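Long-range contact in GH26C (Muricauda sp. MAR_2010_75, PDB 6Q78), which probably hydrolyses internal beta-1,4-mannosidic linkages of mannan polysaccharides, as an endo-beta-mannanase of glycoside hydrolase family 26: residues G350-T361 with D392-E401. Sequence-based numbering, arbitrary orientation.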
loop_
_atom_site.group_PDB
_atom_site.type_symbol
_atom_site.label_atom_id
_atom_site.label_comp_id
_atom_site.label_asym_id
_atom_site.label_seq_id
_atom_site.Cartn_x
_atom_site.Cartn_y
_atom_site.Cartn_z
ATOM N N GLY A 350 20.961 -9.440 -11.230
ATOM C CA GLY A 350 20.790 -9.784 -9.836
ATOM C C GLY A 350 19.951 -8.816 -9.037
ATOM O O GLY A 350 20.020 -8.827 -7.806
ATOM N N PHE A 351 19.146 -7.980 -9.700
ATOM C CA PHE A 351 18.334 -7.006 -8.972
ATOM C C PHE A 351 17.542 -7.640 -7.829
ATOM O O PHE A 351 17.554 -7.150 -6.695
ATOM C CB PHE A 351 17.357 -6.265 -9.888
ATOM C CG PHE A 351 16.457 -5.365 -9.125
ATOM C CD1 PHE A 351 16.968 -4.208 -8.542
ATOM C CD2 PHE A 351 15.131 -5.703 -8.885
ATOM C CE1 PHE A 351 16.167 -3.386 -7.766
ATOM C CE2 PHE A 351 14.317 -4.879 -8.113
ATOM C CZ PHE A 351 14.841 -3.709 -7.539
ATOM N N PHE A 352 16.756 -8.672 -8.125
ATOM C CA PHE A 352 15.836 -9.164 -7.101
ATOM C C PHE A 352 16.581 -9.899 -6.001
ATOM O O PHE A 352 16.298 -9.712 -4.807
ATOM C CB PHE A 352 14.771 -10.078 -7.724
ATOM C CG PHE A 352 13.859 -9.378 -8.699
ATOM C CD1 PHE A 352 12.875 -8.496 -8.240
ATOM C CD2 PHE A 352 13.975 -9.606 -10.062
ATOM C CE1 PHE A 352 12.029 -7.833 -9.135
ATOM C CE2 PHE A 352 13.111 -8.945 -10.977
ATOM C CZ PHE A 352 12.137 -8.057 -10.498
ATOM N N THR A 353 17.518 -10.758 -6.381
ATOM C CA THR A 353 18.161 -11.618 -5.402
ATOM C C THR A 353 19.227 -10.875 -4.610
ATOM O O THR A 353 19.343 -11.075 -3.393
ATOM C CB THR A 353 18.753 -12.832 -6.111
ATOM O OG1 THR A 353 17.680 -13.574 -6.726
ATOM C CG2 THR A 353 19.492 -13.706 -5.125
ATOM N N ASN A 354 20.012 -10.014 -5.268
ATOM C CA ASN A 354 21.178 -9.403 -4.632
ATOM C C ASN A 354 20.932 -7.982 -4.146
ATOM O O ASN A 354 21.709 -7.478 -3.314
ATOM C CB ASN A 354 22.341 -9.343 -5.621
ATOM C CG ASN A 354 22.738 -10.720 -6.111
ATOM O OD1 ASN A 354 22.674 -11.695 -5.362
ATOM N ND2 ASN A 354 23.131 -10.811 -7.376
ATOM N N ASN A 355 19.923 -7.304 -4.682
ATOM C CA ASN A 355 19.671 -5.910 -4.336
ATOM C C ASN A 355 18.417 -5.804 -3.477
ATOM O O ASN A 355 18.494 -5.479 -2.294
ATOM C CB ASN A 355 19.566 -5.028 -5.584
ATOM C CG ASN A 355 20.880 -4.915 -6.334
ATOM O OD1 ASN A 355 21.854 -5.639 -6.054
ATOM N ND2 ASN A 355 20.926 -3.984 -7.296
ATOM N N LEU A 356 17.249 -6.070 -4.048
ATOM C CA LEU A 356 16.014 -5.949 -3.289
ATOM C C LEU A 356 16.001 -6.896 -2.096
ATOM O O LEU A 356 15.719 -6.476 -0.967
ATOM C CB LEU A 356 14.814 -6.209 -4.202
ATOM C CG LEU A 356 13.493 -6.195 -3.439
ATOM C CD1 LEU A 356 13.200 -4.793 -2.824
ATOM C CD2 LEU A 356 12.376 -6.560 -4.397
ATOM N N PHE A 357 16.313 -8.183 -2.317
ATOM C CA PHE A 357 16.226 -9.134 -1.209
ATOM C C PHE A 357 17.143 -8.732 -0.065
ATOM O O PHE A 357 16.765 -8.825 1.113
ATOM C CB PHE A 357 16.558 -10.546 -1.674
ATOM C CG PHE A 357 16.441 -11.582 -0.579
ATOM C CD1 PHE A 357 15.189 -12.061 -0.203
ATOM C CD2 PHE A 357 17.575 -12.031 0.095
ATOM C CE1 PHE A 357 15.082 -13.026 0.829
ATOM C CE2 PHE A 357 17.471 -12.975 1.119
ATOM C CZ PHE A 357 16.228 -13.473 1.476
ATOM N N GLU A 358 18.350 -8.290 -0.390
ATOM C CA GLU A 358 19.285 -7.859 0.644
ATOM C C GLU A 358 18.749 -6.660 1.414
ATOM O O GLU A 358 18.844 -6.610 2.644
ATOM C CB GLU A 358 20.642 -7.551 0.007
ATOM C CG GLU A 358 21.319 -8.802 -0.463
ATOM C CD GLU A 358 21.700 -9.667 0.707
ATOM O OE1 GLU A 358 22.109 -9.086 1.734
ATOM O OE2 GLU A 358 21.567 -10.903 0.618
ATOM N N ALA A 359 18.181 -5.678 0.717
ATOM C CA ALA A 359 17.628 -4.539 1.438
ATOM C C ALA A 359 16.484 -4.953 2.352
ATOM O O ALA A 359 16.262 -4.323 3.392
ATOM C CB ALA A 359 17.166 -3.471 0.442
ATOM N N LEU A 360 15.684 -5.957 1.944
ATOM C CA LEU A 360 14.532 -6.395 2.731
ATOM C C LEU A 360 14.901 -7.259 3.926
ATOM O O LEU A 360 14.046 -7.476 4.792
ATOM C CB LEU A 360 13.572 -7.206 1.850
ATOM C CG LEU A 360 12.896 -6.466 0.698
ATOM C CD1 LEU A 360 12.083 -7.392 -0.213
ATOM C CD2 LEU A 360 11.980 -5.416 1.283
ATOM N N THR A 361 16.136 -7.754 4.008
ATOM C CA THR A 361 16.445 -8.733 5.041
ATOM C C THR A 361 17.690 -8.406 5.864
ATOM O O THR A 361 17.790 -8.854 7.005
ATOM C CB THR A 361 16.592 -10.151 4.448
ATOM O OG1 THR A 361 17.661 -10.178 3.483
ATOM C CG2 THR A 361 15.309 -10.609 3.794
ATOM N N ASP A 392 16.319 -14.469 -12.140
ATOM C CA ASP A 392 16.655 -13.742 -10.927
ATOM C C ASP A 392 15.394 -13.633 -10.042
ATOM O O ASP A 392 15.450 -13.850 -8.872
ATOM C CB ASP A 392 17.216 -12.362 -11.318
ATOM C CG ASP A 392 17.465 -11.447 -10.141
ATOM O OD1 ASP A 392 17.856 -11.901 -9.091
ATOM O OD2 ASP A 392 17.268 -10.260 -10.348
ATOM N N PHE A 393 14.266 -13.340 -10.653
ATOM C CA PHE A 393 13.018 -13.260 -9.906
ATOM C C PHE A 393 12.649 -14.612 -9.308
ATOM O O PHE A 393 12.179 -14.683 -8.214
ATOM C CB PHE A 393 11.902 -12.747 -10.799
ATOM C CG PHE A 393 10.639 -12.392 -10.069
ATOM C CD1 PHE A 393 10.571 -11.240 -9.350
ATOM C CD2 PHE A 393 9.542 -13.182 -10.130
ATOM C CE1 PHE A 393 9.405 -10.873 -8.697
ATOM C CE2 PHE A 393 8.383 -12.848 -9.474
ATOM C CZ PHE A 393 8.306 -11.676 -8.754
ATOM N N MET A 394 12.866 -15.690 -10.054
ATOM C CA MET A 394 12.570 -17.016 -9.537
ATOM C C MET A 394 13.420 -17.348 -8.340
ATOM O O MET A 394 12.961 -17.927 -7.395
ATOM C CB MET A 394 12.784 -18.070 -10.621
ATOM C CG MET A 394 11.772 -18.003 -11.732
ATOM S SD MET A 394 10.080 -18.378 -11.226
ATOM C CE MET A 394 10.265 -19.628 -9.982
ATOM N N GLU A 395 14.684 -16.974 -8.399
ATOM C CA GLU A 395 15.559 -17.203 -7.286
ATOM C C GLU A 395 15.089 -16.419 -6.065
ATOM O O GLU A 395 15.075 -16.938 -4.980
ATOM C CB GLU A 395 17.018 -16.879 -7.638
ATOM C CG GLU A 395 17.959 -17.213 -6.503
ATOM C CD GLU A 395 19.417 -17.017 -6.837
ATOM O OE1 GLU A 395 19.732 -16.551 -7.938
ATOM O OE2 GLU A 395 20.211 -17.316 -5.959
ATOM N N PHE A 396 14.683 -15.177 -6.285
ATOM C CA PHE A 396 14.175 -14.338 -5.208
ATOM C C PHE A 396 12.932 -14.949 -4.565
ATOM O O PHE A 396 12.872 -15.085 -3.342
ATOM C CB PHE A 396 13.928 -12.926 -5.760
ATOM C CG PHE A 396 13.028 -12.048 -4.920
ATOM C CD1 PHE A 396 13.403 -11.646 -3.646
ATOM C CD2 PHE A 396 11.834 -11.581 -5.439
ATOM C CE1 PHE A 396 12.581 -10.814 -2.888
ATOM C CE2 PHE A 396 10.998 -10.742 -4.696
ATOM C CZ PHE A 396 11.387 -10.347 -3.416
ATOM N N VAL A 397 11.932 -15.333 -5.367
ATOM C CA VAL A 397 10.678 -15.828 -4.782
ATOM C C VAL A 397 10.831 -17.213 -4.173
ATOM O O VAL A 397 9.953 -17.662 -3.427
ATOM C CB VAL A 397 9.436 -15.740 -5.705
ATOM C CG1 VAL A 397 9.214 -14.308 -6.166
ATOM C CG2 VAL A 397 9.546 -16.723 -6.886
ATOM N N SER A 398 11.915 -17.904 -4.490
ATOM C CA SER A 398 12.211 -19.185 -3.868
ATOM C C SER A 398 12.872 -19.052 -2.503
ATOM O O SER A 398 13.008 -20.065 -1.812
ATOM C CB SER A 398 13.080 -20.025 -4.799
ATOM O OG SER A 398 12.427 -20.151 -6.052
ATOM N N LYS A 399 13.272 -17.846 -2.094
ATOM C CA LYS A 399 13.874 -17.677 -0.781
ATOM C C LYS A 399 12.842 -18.012 0.292
ATOM O O LYS A 399 11.650 -17.706 0.129
ATOM C CB LYS A 399 14.357 -16.238 -0.579
ATOM C CG LYS A 399 15.529 -15.778 -1.473
ATOM C CD LYS A 399 16.855 -16.425 -1.073
ATOM C CE LYS A 399 18.034 -15.797 -1.821
ATOM N NZ LYS A 399 19.365 -16.250 -1.257
ATOM N N PRO A 400 13.253 -18.626 1.401
ATOM C CA PRO A 400 12.253 -19.023 2.403
ATOM C C PRO A 400 11.474 -17.844 2.967
ATOM O O PRO A 400 10.298 -18.005 3.310
ATOM C CB PRO A 400 13.075 -19.767 3.469
ATOM C CG PRO A 400 14.488 -19.398 3.208
ATOM C CD PRO A 400 14.609 -19.092 1.745
ATOM N N GLU A 401 12.087 -16.657 3.049
ATOM C CA GLU A 401 11.398 -15.484 3.581
ATOM C C GLU A 401 10.198 -15.072 2.732
ATOM O O GLU A 401 9.286 -14.420 3.246
ATOM C CB GLU A 401 12.372 -14.306 3.661
ATOM C CG GLU A 401 13.478 -14.418 4.761
ATOM C CD GLU A 401 14.547 -15.494 4.507
ATOM O OE1 GLU A 401 14.765 -15.866 3.341
ATOM O OE2 GLU A 401 15.189 -15.980 5.490
#
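Thr353 and Phe396 bring their backbones closest, CA to CA 4.8 Å, where helix 351-361 and the 392-397 part of helix 390-397 run in broadly the same direction, their axes 47° apart. The carboxylate of Asp392 accepts hydrogen bonds from the first turn of helix 351-361, just after Gly350 at its N-cap position. Its OD2 takes the N-H of Phe352 at 2.8 Å on the syn side, while OD1 accepts twice from Thr353, from the backbone N on its syn side and from OG1 (2.9 Å) nearly along the C-O bond. With CG trans to the backbone N (chi1 174°), the Asp392 carboxylate extends across to these donors, where the helix N-terminus would probably stabilise its negative charge. Shortened to an alanine, this position would probably leave the N-H groups of Phe352 and Thr353 without this acceptor and the Thr353 hydroxyl free to turn. One residue on, Phe393 points its ring edge at the face of Phe352 in a T-shaped stack, centroids 4.8 Å apart; Phe393 CD1 sits over the ring centre, and Phe351 CD2 lies against the opposite face, toward its rim. In the family 26 TIM barrel, these helices pack outside parallel strands 81-86 and 369-372, and Phe396 packs between helix 351-361 and those strands, touching Val83 and Phe372. It is a knob among Phe352, Thr353, Leu356 and Phe357, its CB 3.6 Å from Phe352 CB. Toward the C-terminal end, Lys399 lays its aliphatic chain over the Phe357 ring, CG 3.9 Å from the centroid in a CH-pi contact, with Thr361 CG2 on the other face. Glu401 OE1 meets the ring edge at Phe357 CZ, 3.4 Å away.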